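Local structure of ColD (Escherichia coli, 3GR9) at residues 88-93 with 335-340; 112-117 with 135-140. The protein removes, in its natural form, the C3'-hydroxyl of GDP-4-keto-6-deoxy-D-mannose, a step toward L-colitose, by combined transamination and deoxygenation. The protein carries 2 engineered substitutions. One frame throughout, in Å; residues are numbered along the deposited sequence.

Contact 1: 88-93 with 335-340; sequences VSWSTT and IVTGNF. With AKG (2-oxoglutaric acid), chain J.
Thr93 OG1 ties together Ser89 and Trp90, whose backbone packs on Val336. Ser89 OG donates to Thr93 OG1 at 2.7 Å. Trp90 O lies 2.8 Å from the same Thr93 OG1, and Asp161 OD2 is another hydrogen-bonding partner of this hydroxyl. Thr93 N also bonds to Trp90 O, so the start of helix 91-99 is tied back to the loop before it. Across from it, 335-338 form a type II' turn closed by Gly338 N on Ile335 O. Val336 holds a positive phi (58°) in that turn and points toward 88-93. Its CG1 lies against the Ser89-Trp90 peptide, 3.7 Å from Trp90 N. Its CG2 meets Val88 CG1 at 3.9 Å. Thr337 crosses Trp90 at about a right angle, and its methyl CG2 comes obliquely to 3.3 Å from Trp90 CE3. The indole reaches this methyl because its CG is anti to the backbone N (chi1 -173°). One indole face carries 2-oxoglutarate, with AKG C3 3.7 Å from Trp90 CZ2. Ser91 OG lies over the opposite face and hydrogen-bonds to His217 O of the second subunit. Arg333 of the same chain and Arg252 of the second subunit hydrogen-bond to the ligand. Trp90 thus forms one wall of the 2-oxoglutarate pocket, which lies at the dimer interface in this DegT/DnrJ/EryC1 family enzyme.

Contact 2: 112-117 with 135-140; sequences NTLNID and VNLLGN
The Asn115 side-chain amide bonds to both ends of the turn 137-140. Leu137 N donates to Asn115 OD1 at 2.7 Å, in the carbonyl plane and on a lone pair. Asn115 ND2 donates to Asn140 O at 3.0 Å, nearly within its own amide plane, but it sits well above the carbonyl plane of Asn140. The two bonds fix which way round the amide is turned. Beside the amide, Leu137 CD2 packs on Leu114 CB at 3.9 Å. Leu114 CD1 and Leu138 CD1 touch at 3.8 Å. Further out, Asn140 N bonds to Leu137 O at 3.0 Å and closes a type I' turn, with Gly139 at positive phi (93°). On the other side, Thr113 OG1 accepts from Asn115 N at 3.1 Å, an ST turn that probably helps to set the backbone at Asn115. In the next shell, Gln295 NE2 bonds to Thr113 O and Leu137 O, and Thr298 N bonds to Asn140 OD1. The contact joins loops that follow two parallel strands, 103-107 and 129-135, with 82-86 between them. It lies at the C-terminal ends of these strands in the large sheet, as in the major domain of fold type I aminotransferases.

Overall arrangement
The two contacts lie side by side, with centres about 12 Å apart, and contact 2 is nested along the chain inside the loop closed by contact 1. Leu137 joins them. Its CD2 meets Val336 CG2 at 3.6 Å, and its CD1 meets Val88 O at 3.4 Å. A second junction puts Ser89 OG 3.6 Å from Val135 CG1. Their relation to the ligand differs. Contact 1 touches 2-oxoglutarate directly through Trp90. Contact 2 lies farther from it, with the Leu138 side chain about 7 Å from the ligand. The second subunit reaches contact 1 but does not touch the segments of contact 2.

Contact 1: 88-93 with 335-340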
loop_
_atom_site.group_PDB
_atom_site.type_symbol
_atom_site.label_atom_id
_atom_site.label_comp_id
_atom_site.label_asym_id
_atom_site.label_seq_id
_atom_site.Cartn_x
_atom_site.Cartn_y
_atom_site.Cartn_z
ATOM N N VAL B 88 22.940 1.793 -5.754
ATOM C CA VAL B 88 22.195 0.976 -6.702
ATOM C C VAL B 88 21.149 0.042 -6.065
ATOM O O VAL B 88 21.498 -0.921 -5.319
ATOM C CB VAL B 88 23.143 0.247 -7.684
ATOM C CG1 VAL B 88 22.323 -0.503 -8.711
ATOM C CG2 VAL B 88 24.020 1.279 -8.459
ATOM N N SER B 89 19.879 0.319 -6.421
ATOM C CA SER B 89 18.759 -0.463 -5.902
ATOM C C SER B 89 17.449 0.088 -6.453
ATOM O O SER B 89 17.416 1.217 -6.966
ATOM C CB SER B 89 18.716 -0.310 -4.374
ATOM O OG SER B 89 17.826 -1.278 -3.853
ATOM N N TRP B 90 16.373 -0.696 -6.333
ATOM C CA TRP B 90 15.057 -0.230 -6.762
ATOM C C TRP B 90 14.567 0.990 -5.988
ATOM O O TRP B 90 14.955 1.190 -4.782
ATOM C CB TRP B 90 14.038 -1.333 -6.604
ATOM C CG TRP B 90 12.770 -0.910 -7.184
ATOM C CD1 TRP B 90 11.627 -0.670 -6.503
ATOM C CD2 TRP B 90 12.485 -0.681 -8.582
ATOM N NE1 TRP B 90 10.612 -0.358 -7.390
ATOM C CE2 TRP B 90 11.125 -0.353 -8.667
ATOM C CE3 TRP B 90 13.240 -0.747 -9.758
ATOM C CZ2 TRP B 90 10.512 0.020 -9.873
ATOM C CZ3 TRP B 90 12.626 -0.448 -10.956
ATOM C CH2 TRP B 90 11.263 -0.088 -11.013
ATOM N N SER B 91 13.792 1.818 -6.701
ATOM C CA SER B 91 13.287 3.062 -6.144
ATOM C C SER B 91 12.723 2.934 -4.722
ATOM O O SER B 91 13.146 3.611 -3.775
ATOM C CB SER B 91 12.306 3.709 -7.134
ATOM O OG SER B 91 10.945 3.323 -6.910
ATOM N N THR B 92 11.853 1.964 -4.529
ATOM C CA THR B 92 11.219 1.828 -3.216
ATOM C C THR B 92 12.089 1.401 -2.073
ATOM O O THR B 92 11.645 1.164 -0.941
ATOM C CB THR B 92 9.904 1.082 -3.332
ATOM O OG1 THR B 92 10.188 -0.304 -3.672
ATOM C CG2 THR B 92 9.019 1.776 -4.454
ATOM N N THR B 93 13.373 1.355 -2.354
ATOM C CA THR B 93 14.286 0.981 -1.300
ATOM C C THR B 93 14.485 2.323 -0.624
ATOM O O THR B 93 14.596 2.445 0.596
ATOM C CB THR B 93 15.622 0.616 -1.916
ATOM O OG1 THR B 93 15.472 -0.589 -2.646
ATOM C CG2 THR B 93 16.686 0.436 -0.865
ATOM N N ILE B 335 20.977 -2.387 -15.395
ATOM C CA ILE B 335 21.081 -3.218 -14.215
ATOM C C ILE B 335 20.244 -2.544 -13.117
ATOM O O ILE B 335 20.582 -1.462 -12.647
ATOM C CB ILE B 335 22.537 -3.388 -13.745
ATOM C CG1 ILE B 335 23.415 -3.978 -14.881
ATOM C CG2 ILE B 335 22.551 -4.217 -12.450
ATOM C CD1 ILE B 335 24.974 -3.982 -14.653
ATOM N N VAL B 336 19.190 -3.213 -12.667
ATOM C CA VAL B 336 18.357 -2.627 -11.630
ATOM C C VAL B 336 17.914 -1.323 -12.278
ATOM O O VAL B 336 17.272 -1.377 -13.340
ATOM C CB VAL B 336 19.163 -2.356 -10.336
ATOM C CG1 VAL B 336 18.241 -2.293 -9.160
ATOM C CG2 VAL B 336 20.203 -3.429 -10.148
ATOM N N THR B 337 18.312 -0.181 -11.703
ATOM C CA THR B 337 17.948 1.120 -12.267
ATOM C C THR B 337 19.200 1.962 -12.544
ATOM O O THR B 337 19.095 3.146 -12.880
ATOM C CB THR B 337 16.961 1.905 -11.326
ATOM O OG1 THR B 337 17.696 2.443 -10.219
ATOM C CG2 THR B 337 15.823 0.995 -10.776
ATOM N N GLY B 338 20.381 1.349 -12.443
ATOM C CA GLY B 338 21.647 2.065 -12.720
ATOM C C GLY B 338 22.014 2.929 -11.527
ATOM O O GLY B 338 21.774 2.555 -10.359
ATOM N N ASN B 339 22.548 4.108 -11.825
ATOM C CA ASN B 339 22.961 5.030 -10.780
ATOM C C ASN B 339 21.780 5.712 -10.160
ATOM O O ASN B 339 21.304 6.734 -10.660
ATOM C CB ASN B 339 23.871 6.131 -11.309
ATOM C CG ASN B 339 24.449 7.004 -10.166
ATOM O OD1 ASN B 339 24.022 6.947 -9.000
ATOM N ND2 ASN B 339 25.406 7.835 -10.512
ATOM N N PHE B 340 21.370 5.236 -9.004
ATOM C CA PHE B 340 20.231 5.911 -8.424
ATOM C C PHE B 340 20.394 7.425 -8.258
ATOM O O PHE B 340 19.431 8.206 -8.233
ATOM C CB PHE B 340 19.810 5.285 -7.112
ATOM C CG PHE B 340 18.583 5.921 -6.574
ATOM C CD1 PHE B 340 17.350 5.573 -7.121
ATOM C CD2 PHE B 340 18.665 7.010 -5.729
ATOM C CE1 PHE B 340 16.182 6.205 -6.734
ATOM C CE2 PHE B 340 17.502 7.682 -5.332
ATOM C CZ PHE B 340 16.252 7.262 -5.827
HETATM C C1 AKG J . 12.436 -4.239 -11.168
HETATM O O1 AKG J . 12.083 -4.094 -12.375
HETATM O O2 AKG J . 13.632 -4.257 -10.817
HETATM C C2 AKG J . 11.433 -4.372 -10.111
HETATM O O5 AKG J . 11.655 -5.094 -9.187
HETATM C C3 AKG J . 10.143 -3.641 -10.226
HETATM C C4 AKG J . 9.113 -4.455 -9.493
HETATM C C5 AKG J . 7.805 -3.762 -9.657
HETATM O O3 AKG J . 6.894 -3.974 -8.811
HETATM O O4 AKG J . 7.606 -2.956 -10.734
#

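Contact 2: 112-117 with 135-140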
loop_
_atom_site.group_PDB
_atom_site.type_symbol
_atom_site.label_atom_id
_atom_site.label_comp_id
_atom_site.label_asym_id
_atom_site.label_seq_id
_atom_site.Cartn_x
_atom_site.Cartn_y
_atom_site.Cartn_z
ATOM N N ASN B 112 32.531 -5.354 -8.674
ATOM C CA ASN B 112 32.588 -6.781 -8.963
ATOM C C ASN B 112 31.357 -7.478 -8.456
ATOM O O ASN B 112 30.744 -8.234 -9.184
ATOM C CB ASN B 112 33.810 -7.408 -8.317
ATOM C CG ASN B 112 35.092 -6.884 -8.919
ATOM O OD1 ASN B 112 35.415 -7.199 -10.069
ATOM N ND2 ASN B 112 35.813 -6.050 -8.163
ATOM N N THR B 113 30.996 -7.214 -7.208
ATOM C CA THR B 113 29.852 -7.886 -6.623
ATOM C C THR B 113 28.590 -7.136 -6.910
ATOM O O THR B 113 27.513 -7.716 -6.822
ATOM C CB THR B 113 29.955 -7.977 -5.115
ATOM O OG1 THR B 113 30.054 -6.651 -4.594
ATOM C CG2 THR B 113 31.211 -8.721 -4.736
ATOM N N LEU B 114 28.721 -5.859 -7.264
ATOM C CA LEU B 114 27.557 -5.025 -7.557
ATOM C C LEU B 114 26.869 -4.654 -6.265
ATOM O O LEU B 114 25.860 -3.961 -6.275
ATOM C CB LEU B 114 26.552 -5.716 -8.484
ATOM C CG LEU B 114 26.994 -5.908 -9.936
ATOM C CD1 LEU B 114 25.836 -6.166 -10.889
ATOM C CD2 LEU B 114 27.769 -4.709 -10.393
ATOM N N ASN B 115 27.422 -5.102 -5.140
ATOM C CA ASN B 115 26.818 -4.749 -3.864
ATOM C C ASN B 115 27.565 -3.533 -3.297
ATOM O O ASN B 115 28.397 -2.936 -3.977
ATOM C CB ASN B 115 26.756 -5.951 -2.892
ATOM C CG ASN B 115 25.639 -6.956 -3.237
ATOM O OD1 ASN B 115 24.560 -6.579 -3.723
ATOM N ND2 ASN B 115 25.916 -8.247 -3.031
ATOM N N ILE B 116 27.273 -3.169 -2.053
ATOM C CA ILE B 116 27.882 -1.976 -1.440
ATOM C C ILE B 116 29.399 -2.129 -1.161
ATOM O O ILE B 116 29.862 -3.145 -0.620
ATOM C CB ILE B 116 27.081 -1.600 -0.161
ATOM C CG1 ILE B 116 27.476 -0.236 0.367
ATOM C CG2 ILE B 116 27.263 -2.592 0.976
ATOM C CD1 ILE B 116 26.749 0.064 1.656
ATOM N N ASP B 117 30.186 -1.125 -1.532
ATOM C CA ASP B 117 31.623 -1.235 -1.309
ATOM C C ASP B 117 32.068 -1.319 0.126
ATOM O O ASP B 117 31.817 -0.389 0.918
ATOM C CB ASP B 117 32.402 -0.141 -2.001
ATOM C CG ASP B 117 33.882 -0.463 -2.047
ATOM O OD1 ASP B 117 34.209 -1.669 -2.159
ATOM O OD2 ASP B 117 34.680 0.472 -1.821
ATOM N N VAL B 135 21.453 -4.158 0.649
ATOM C CA VAL B 135 20.626 -4.697 -0.406
ATOM C C VAL B 135 21.359 -5.859 -1.119
ATOM O O VAL B 135 22.490 -5.695 -1.543
ATOM C CB VAL B 135 20.194 -3.581 -1.368
ATOM C CG1 VAL B 135 19.562 -4.152 -2.677
ATOM C CG2 VAL B 135 19.193 -2.646 -0.643
ATOM N N ASN B 136 20.755 -7.044 -1.210
ATOM C CA ASN B 136 21.409 -8.197 -1.884
ATOM C C ASN B 136 21.053 -8.047 -3.338
ATOM O O ASN B 136 19.888 -8.186 -3.728
ATOM C CB ASN B 136 20.888 -9.499 -1.306
ATOM C CG ASN B 136 21.171 -9.589 0.174
ATOM O OD1 ASN B 136 22.268 -9.227 0.600
ATOM N ND2 ASN B 136 20.161 -9.942 0.976
ATOM N N LEU B 137 22.035 -7.597 -4.105
ATOM C CA LEU B 137 21.806 -7.281 -5.499
ATOM C C LEU B 137 21.871 -8.477 -6.435
ATOM O O LEU B 137 22.879 -9.198 -6.465
ATOM C CB LEU B 137 22.726 -6.135 -5.960
ATOM C CG LEU B 137 22.021 -5.206 -6.927
ATOM C CD1 LEU B 137 21.233 -4.141 -6.243
ATOM C CD2 LEU B 137 22.855 -4.653 -8.106
ATOM N N LEU B 138 20.758 -8.704 -7.131
ATOM C CA LEU B 138 20.633 -9.720 -8.160
ATOM C C LEU B 138 20.757 -11.184 -7.712
ATOM O O LEU B 138 21.269 -12.025 -8.453
ATOM C CB LEU B 138 21.685 -9.400 -9.230
ATOM C CG LEU B 138 21.575 -8.080 -9.998
ATOM C CD1 LEU B 138 22.557 -8.027 -11.157
ATOM C CD2 LEU B 138 20.137 -7.807 -10.477
ATOM N N GLY B 139 20.318 -11.492 -6.495
ATOM C CA GLY B 139 20.493 -12.850 -5.930
ATOM C C GLY B 139 21.812 -12.939 -5.101
ATOM O O GLY B 139 21.950 -13.795 -4.230
ATOM N N ASN B 140 22.757 -12.028 -5.369
ATOM C CA ASN B 140 24.045 -11.988 -4.674
ATOM C C ASN B 140 23.959 -11.338 -3.310
ATOM O O ASN B 140 23.643 -10.150 -3.177
ATOM C CB ASN B 140 25.111 -11.266 -5.492
ATOM C CG ASN B 140 26.517 -11.851 -5.290
ATOM O OD1 ASN B 140 26.716 -13.071 -5.357
ATOM N ND2 ASN B 140 27.502 -10.978 -5.099
#